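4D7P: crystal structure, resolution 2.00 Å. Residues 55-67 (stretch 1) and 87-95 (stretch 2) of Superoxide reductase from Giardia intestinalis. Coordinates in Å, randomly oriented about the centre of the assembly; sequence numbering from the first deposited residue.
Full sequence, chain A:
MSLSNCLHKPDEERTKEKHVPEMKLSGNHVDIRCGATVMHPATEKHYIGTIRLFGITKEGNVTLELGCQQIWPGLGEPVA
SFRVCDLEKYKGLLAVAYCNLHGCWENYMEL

Stretch 1 55-67: GITKEGNVTLELG
Stretch 2 (87-95) LEKYKGLLA

A lysine amino group can extend a short strand pairing by donating to a backbone carbonyl or to a side-chain amide oxygen. In this superoxide reductase, Lys 58 (chi1 m, then t, t, t) extends until NZ donates to Glu 88 O at 2.7 Å. Lys 91 (p, t, t, t) answers from the second stretch, its NZ meeting Asn 61 OD1 at 2.8 Å; Asn 61 is t at chi1, phi/psi 53/38.

Beside these contacts runs a short antiparallel ladder, the axes of strands 55-57 and 92-95 lying 144° apart in direction and approaching to 4.9 Å. Ile 56 N donates to Gly 92 O (2.9 Å, 169°), Lys 91 N to Ile 56 O (2.9 Å, 163°), and Lys 58 N to Lys 89 O (3.1 Å, 178°). In register, the CA of Gly 55 lies 4.7 Å from the CA of Leu 93, and the CA of Thr 57 lies 4.4 Å from the CA of Tyr 90. Stretch 2 enters through a 3-10 segment, 87-89, and turns a corner at Lys 91.

Stretch 1 folds back on itself as a hairpin: Gly 55 and Leu 64 exchange N-to-O bonds of 2.8 Å each, and Thr 57 OG1 accepts from Val 62 N at 2.8 Å, bracing the turn. Gly 60, at 122/-10, adopts angles that call for glycine.

Packing centres on Tyr 90 (chi1 m, chi2 -87°). Its CD1 lies 3.4 Å from Gly 55 C, and a CB on Gly 55 would clash with that ring atom. Leu 64 (t, p) brings CD2 to the ring edge, 4.1 Å from Tyr 90 CE1, while Leu 66 (m, t) sets CD2 3.9 Å from Tyr 90 CZ. Ile 56 (m, m) rests CG2 against the aliphatic Lys 91 CE at 3.6 Å. Together the stretches bury 658 Å².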

ATOM      1  N   GLY A  55      11.812 -10.402  -5.598  1.00 25.76           N
ATOM      2  CA  GLY A  55      12.821 -11.447  -5.728  1.00 35.36           C
ATOM      3  C   GLY A  55      12.440 -12.520  -6.744  1.00 35.18           C
ATOM      4  O   GLY A  55      11.326 -13.039  -6.718  1.00 40.95           O
ATOM      5  N   ILE A  56      13.359 -12.862  -7.642  1.00 30.90           N
ATOM      6  CA  ILE A  56      13.133 -13.973  -8.562  1.00 38.94           C
ATOM      7  C   ILE A  56      13.652 -15.263  -7.929  1.00 45.87           C
ATOM      8  O   ILE A  56      14.853 -15.400  -7.665  1.00 41.75           O
ATOM      9  CB  ILE A  56      13.821 -13.765  -9.903  1.00 40.34           C
ATOM     10  CG1 ILE A  56      13.614 -12.332 -10.387  1.00 43.48           C
ATOM     11  CG2 ILE A  56      13.291 -14.752 -10.920  1.00 43.34           C
ATOM     12  CD1 ILE A  56      12.190 -11.935 -10.497  1.00 45.25           C
ATOM     13  N   THR A  57      12.746 -16.206  -7.685  1.00 46.16           N
ATOM     14  CA  THR A  57      13.088 -17.414  -6.942  1.00 48.65           C
ATOM     15  C   THR A  57      13.883 -18.411  -7.778  1.00 53.47           C
ATOM     16  O   THR A  57      13.642 -18.564  -8.978  1.00 59.96           O
ATOM     17  CB  THR A  57      11.829 -18.120  -6.416  1.00 45.96           C
ATOM     18  OG1 THR A  57      11.110 -18.694  -7.517  1.00 47.86           O
ATOM     19  CG2 THR A  57      10.933 -17.130  -5.684  1.00 44.67           C
ATOM     20  N   LYS A  58      14.829 -19.087  -7.133  1.00 54.54           N
ATOM     21  CA  LYS A  58      15.532 -20.210  -7.746  1.00 58.48           C
ATOM     22  C   LYS A  58      14.562 -21.370  -7.955  1.00 67.39           C
ATOM     23  O   LYS A  58      14.338 -21.821  -9.083  1.00 65.26           O
ATOM     24  CB  LYS A  58      16.710 -20.647  -6.875  1.00 52.70           C
ATOM     25  CG  LYS A  58      17.892 -19.687  -6.913  1.00 53.34           C
ATOM     26  CD  LYS A  58      18.808 -19.876  -5.714  1.00 54.54           C
ATOM     27  CE  LYS A  58      20.194 -19.320  -5.996  1.00 55.79           C
ATOM     28  NZ  LYS A  58      20.988 -19.121  -4.755  1.00 57.60           N
ATOM     29  N   GLU A  59      13.985 -21.839  -6.851  1.00 73.93           N
ATOM     30  CA  GLU A  59      12.993 -22.908  -6.879  1.00 75.31           C
ATOM     31  C   GLU A  59      11.681 -22.398  -7.468  1.00 63.69           C
ATOM     32  O   GLU A  59      10.792 -21.967  -6.734  1.00 68.21           O
ATOM     33  CB  GLU A  59      12.773 -23.465  -5.461  1.00 83.41           C
ATOM     34  CG  GLU A  59      11.800 -24.644  -5.357  1.00 90.41           C
ATOM     35  CD  GLU A  59      11.621 -25.137  -3.923  1.00 95.72           C
ATOM     36  OE1 GLU A  59      11.229 -24.329  -3.052  1.00 91.75           O
ATOM     37  OE2 GLU A  59      11.869 -26.337  -3.669  1.00 98.98           O
ATOM     38  N   GLY A  60      11.570 -22.412  -8.792  1.00 55.43           N
ATOM     39  CA  GLY A  60      10.303 -22.103  -9.427  1.00 55.03           C
ATOM     40  C   GLY A  60      10.271 -20.948 -10.407  1.00 53.30           C
ATOM     41  O   GLY A  60       9.275 -20.761 -11.103  1.00 53.31           O
ATOM     42  N   ASN A  61      11.350 -20.176 -10.467  1.00 53.18           N
ATOM     43  CA  ASN A  61      11.408 -18.994 -11.331  1.00 55.91           C
ATOM     44  C   ASN A  61      10.238 -18.030 -11.121  1.00 53.39           C
ATOM     45  O   ASN A  61       9.716 -17.438 -12.072  1.00 57.61           O
ATOM     46  CB  ASN A  61      11.459 -19.404 -12.798  1.00 57.53           C
ATOM     47  CG  ASN A  61      11.853 -18.259 -13.694  1.00 63.96           C
ATOM     48  OD1 ASN A  61      12.810 -17.541 -13.408  1.00 64.28           O
ATOM     49  ND2 ASN A  61      11.091 -18.049 -14.759  1.00 64.78           N
ATOM     50  N   VAL A  62       9.824 -17.870  -9.873  1.00 47.49           N
ATOM     51  CA  VAL A  62       8.706 -16.986  -9.564  1.00 46.59           C
ATOM     52  C   VAL A  62       9.201 -15.563  -9.366  1.00 47.64           C
ATOM     53  O   VAL A  62      10.277 -15.354  -8.830  1.00 42.82           O
ATOM     54  CB  VAL A  62       7.954 -17.476  -8.308  1.00 42.21           C
ATOM     55  CG1 VAL A  62       6.800 -16.538  -7.932  1.00 41.96           C
ATOM     56  CG2 VAL A  62       7.452 -18.912  -8.529  1.00 41.32           C
ATOM     57  N   THR A  63       8.426 -14.587  -9.825  1.00 34.79           N
ATOM     58  CA  THR A  63       8.726 -13.184  -9.556  1.00 38.75           C
ATOM     59  C   THR A  63       7.927 -12.726  -8.332  1.00 37.44           C
ATOM     60  O   THR A  63       6.775 -12.305  -8.438  1.00 34.39           O
ATOM     61  CB  THR A  63       8.410 -12.301 -10.772  1.00 37.64           C
ATOM     62  OG1 THR A  63       9.213 -12.725 -11.881  1.00 42.59           O
ATOM     63  CG2 THR A  63       8.716 -10.847 -10.475  1.00 34.13           C
ATOM     64  N   LEU A  64       8.544 -12.850  -7.163  1.00 27.71           N
ATOM     65  CA  LEU A  64       7.840 -12.702  -5.896  1.00 30.98           C
ATOM     66  C   LEU A  64       7.987 -11.287  -5.310  1.00 34.38           C
ATOM     67  O   LEU A  64       9.100 -10.842  -5.040  1.00 34.34           O
ATOM     68  CB  LEU A  64       8.378 -13.740  -4.913  1.00 27.68           C
ATOM     69  CG  LEU A  64       7.772 -13.877  -3.522  1.00 35.69           C
ATOM     70  CD1 LEU A  64       6.322 -14.365  -3.602  1.00 39.93           C
ATOM     71  CD2 LEU A  64       8.620 -14.830  -2.688  1.00 32.21           C
ATOM     72  N   GLU A  65       6.878 -10.577  -5.118  1.00 35.31           N
ATOM     73  CA  GLU A  65       6.963  -9.232  -4.562  1.00 27.78           C
ATOM     74  C   GLU A  65       7.297  -9.314  -3.090  1.00 24.92           C
ATOM     75  O   GLU A  65       6.590  -9.950  -2.311  1.00 25.34           O
ATOM     76  CB  GLU A  65       5.668  -8.443  -4.757  1.00 27.47           C
ATOM     77  CG  GLU A  65       5.851  -6.970  -4.384  1.00 27.32           C
ATOM     78  CD  GLU A  65       4.584  -6.153  -4.521  1.00 31.95           C
ATOM     79  OE1 GLU A  65       4.219  -5.788  -5.653  1.00 30.30           O
ATOM     80  OE2 GLU A  65       3.950  -5.871  -3.492  1.00 33.06           O
ATOM     81  N   LEU A  66       8.396  -8.683  -2.714  1.00 23.53           N
ATOM     82  CA  LEU A  66       8.834  -8.708  -1.332  1.00 22.71           C
ATOM     83  C   LEU A  66       8.159  -7.614  -0.543  1.00 30.07           C
ATOM     84  O   LEU A  66       7.859  -7.795   0.643  1.00 21.94           O
ATOM     85  CB  LEU A  66      10.356  -8.565  -1.249  1.00 22.84           C
ATOM     86  CG  LEU A  66      11.111  -9.516  -2.186  1.00 26.73           C
ATOM     87  CD1 LEU A  66      12.592  -9.252  -2.083  1.00 23.02           C
ATOM     88  CD2 LEU A  66      10.789 -10.970  -1.851  1.00 25.99           C
ATOM     89  N   GLY A  67       7.922  -6.477  -1.194  1.00 25.24           N
ATOM     90  CA  GLY A  67       7.240  -5.371  -0.540  1.00 25.33           C
ATOM     91  C   GLY A  67       7.101  -4.161  -1.446  1.00 24.27           C
ATOM     92  O   GLY A  67       7.547  -4.187  -2.592  1.00 22.71           O
ATOM     93  N   LEU A  87      17.928 -14.444   1.543  1.00 40.76           N
ATOM     94  CA  LEU A  87      18.350 -13.927   0.232  1.00 36.75           C
ATOM     95  C   LEU A  87      18.864 -15.022  -0.699  1.00 41.81           C
ATOM     96  O   LEU A  87      18.719 -14.932  -1.927  1.00 35.40           O
ATOM     97  CB  LEU A  87      19.430 -12.853   0.394  1.00 36.05           C
ATOM     98  CG  LEU A  87      19.954 -12.186  -0.892  1.00 42.55           C
ATOM     99  CD1 LEU A  87      18.877 -11.357  -1.564  1.00 33.66           C
ATOM    100  CD2 LEU A  87      21.195 -11.324  -0.634  1.00 36.11           C
ATOM    101  N   GLU A  88      19.454 -16.063  -0.113  1.00 43.45           N
ATOM    102  CA  GLU A  88      20.052 -17.136  -0.896  1.00 55.19           C
ATOM    103  C   GLU A  88      18.990 -17.859  -1.723  1.00 49.72           C
ATOM    104  O   GLU A  88      19.305 -18.587  -2.663  1.00 43.90           O
ATOM    105  CB  GLU A  88      20.797 -18.121   0.017  1.00 60.75           C
ATOM    106  CG  GLU A  88      19.912 -18.899   0.993  1.00 74.36           C
ATOM    107  CD  GLU A  88      19.602 -18.131   2.273  1.00 84.98           C
ATOM    108  OE1 GLU A  88      20.146 -17.015   2.451  1.00 86.18           O
ATOM    109  OE2 GLU A  88      18.811 -18.649   3.098  1.00 87.57           O
ATOM    110  N   LYS A  89      17.727 -17.631  -1.382  1.00 44.83           N
ATOM    111  CA  LYS A  89      16.640 -18.310  -2.063  1.00 47.63           C
ATOM    112  C   LYS A  89      16.364 -17.711  -3.440  1.00 45.03           C
ATOM    113  O   LYS A  89      15.627 -18.298  -4.231  1.00 49.21           O
ATOM    114  CB  LYS A  89      15.371 -18.279  -1.201  1.00 54.40           C
ATOM    115  CG  LYS A  89      15.473 -19.133   0.080  1.00 59.56           C
ATOM    116  CD  LYS A  89      14.142 -19.214   0.829  1.00 62.97           C
ATOM    117  CE  LYS A  89      14.270 -20.019   2.122  1.00 66.11           C
ATOM    118  NZ  LYS A  89      12.948 -20.257   2.773  1.00 66.62           N
ATOM    119  N   TYR A  90      16.964 -16.557  -3.737  1.00 35.94           N
ATOM    120  CA  TYR A  90      16.687 -15.863  -4.992  1.00 35.61           C
ATOM    121  C   TYR A  90      17.900 -15.813  -5.902  1.00 41.02           C
ATOM    122  O   TYR A  90      19.038 -15.842  -5.433  1.00 46.08           O
ATOM    123  CB  TYR A  90      16.192 -14.430  -4.723  1.00 35.94           C
ATOM    124  CG  TYR A  90      15.021 -14.365  -3.770  1.00 44.10           C
ATOM    125  CD1 TYR A  90      13.713 -14.490  -4.231  1.00 44.10           C
ATOM    126  CD2 TYR A  90      15.224 -14.196  -2.403  1.00 44.08           C
ATOM    127  CE1 TYR A  90      12.640 -14.440  -3.358  1.00 36.27           C
ATOM    128  CE2 TYR A  90      14.158 -14.139  -1.524  1.00 42.89           C
ATOM    129  CZ  TYR A  90      12.868 -14.261  -2.007  1.00 40.32           C
ATOM    130  OH  TYR A  90      11.811 -14.201  -1.124  1.00 31.65           O
ATOM    131  N   LYS A  91      17.656 -15.710  -7.204  1.00 46.78           N
ATOM    132  CA  LYS A  91      18.739 -15.606  -8.175  1.00 50.28           C
ATOM    133  C   LYS A  91      18.931 -14.171  -8.658  1.00 50.32           C
ATOM    134  O   LYS A  91      19.950 -13.840  -9.267  1.00 44.58           O
ATOM    135  CB  LYS A  91      18.484 -16.538  -9.363  1.00 61.79           C
ATOM    136  CG  LYS A  91      17.155 -16.359 -10.076  1.00 59.46           C
ATOM    137  CD  LYS A  91      16.843 -17.607 -10.902  1.00 70.69           C
ATOM    138  CE  LYS A  91      15.524 -17.491 -11.652  1.00 79.00           C
ATOM    139  NZ  LYS A  91      15.074 -18.795 -12.230  1.00 80.59           N
ATOM    140  N   GLY A  92      17.952 -13.320  -8.372  1.00 39.08           N
ATOM    141  CA  GLY A  92      18.034 -11.918  -8.740  1.00 42.06           C
ATOM    142  C   GLY A  92      17.000 -11.066  -8.020  1.00 35.97           C
ATOM    143  O   GLY A  92      16.012 -11.593  -7.504  1.00 35.92           O
ATOM    144  N   LEU A  93      17.238  -9.756  -7.984  1.00 28.55           N
ATOM    145  CA  LEU A  93      16.282  -8.782  -7.449  1.00 33.53           C
ATOM    146  C   LEU A  93      15.824  -7.838  -8.556  1.00 38.22           C
ATOM    147  O   LEU A  93      16.624  -7.401  -9.394  1.00 36.34           O
ATOM    148  CB  LEU A  93      16.900  -7.961  -6.313  1.00 34.43           C
ATOM    149  CG  LEU A  93      17.488  -8.740  -5.152  1.00 31.49           C
ATOM    150  CD1 LEU A  93      18.121  -7.785  -4.139  1.00 29.74           C
ATOM    151  CD2 LEU A  93      16.375  -9.556  -4.522  1.00 27.03           C
ATOM    152  N   LEU A  94      14.539  -7.518  -8.541  1.00 33.27           N
ATOM    153  CA  LEU A  94      13.950  -6.629  -9.533  1.00 36.43           C
ATOM    154  C   LEU A  94      13.277  -5.469  -8.823  1.00 34.20           C
ATOM    155  O   LEU A  94      12.322  -5.673  -8.075  1.00 29.07           O
ATOM    156  CB  LEU A  94      12.929  -7.378 -10.407  1.00 33.29           C
ATOM    157  CG  LEU A  94      12.115  -6.518 -11.379  1.00 33.58           C
ATOM    158  CD1 LEU A  94      13.003  -5.966 -12.495  1.00 33.32           C
ATOM    159  CD2 LEU A  94      10.918  -7.278 -11.938  1.00 37.16           C
ATOM    160  N   ALA A  95      13.783  -4.258  -9.037  1.00 33.01           N
ATOM    161  CA  ALA A  95      13.158  -3.066  -8.468  1.00 33.09           C
ATOM    162  C   ALA A  95      12.291  -2.421  -9.534  1.00 37.93           C
ATOM    163  O   ALA A  95      12.669  -2.385 -10.705  1.00 35.54           O
ATOM    164  CB  ALA A  95      14.224  -2.075  -7.949  1.00 25.45           C
TER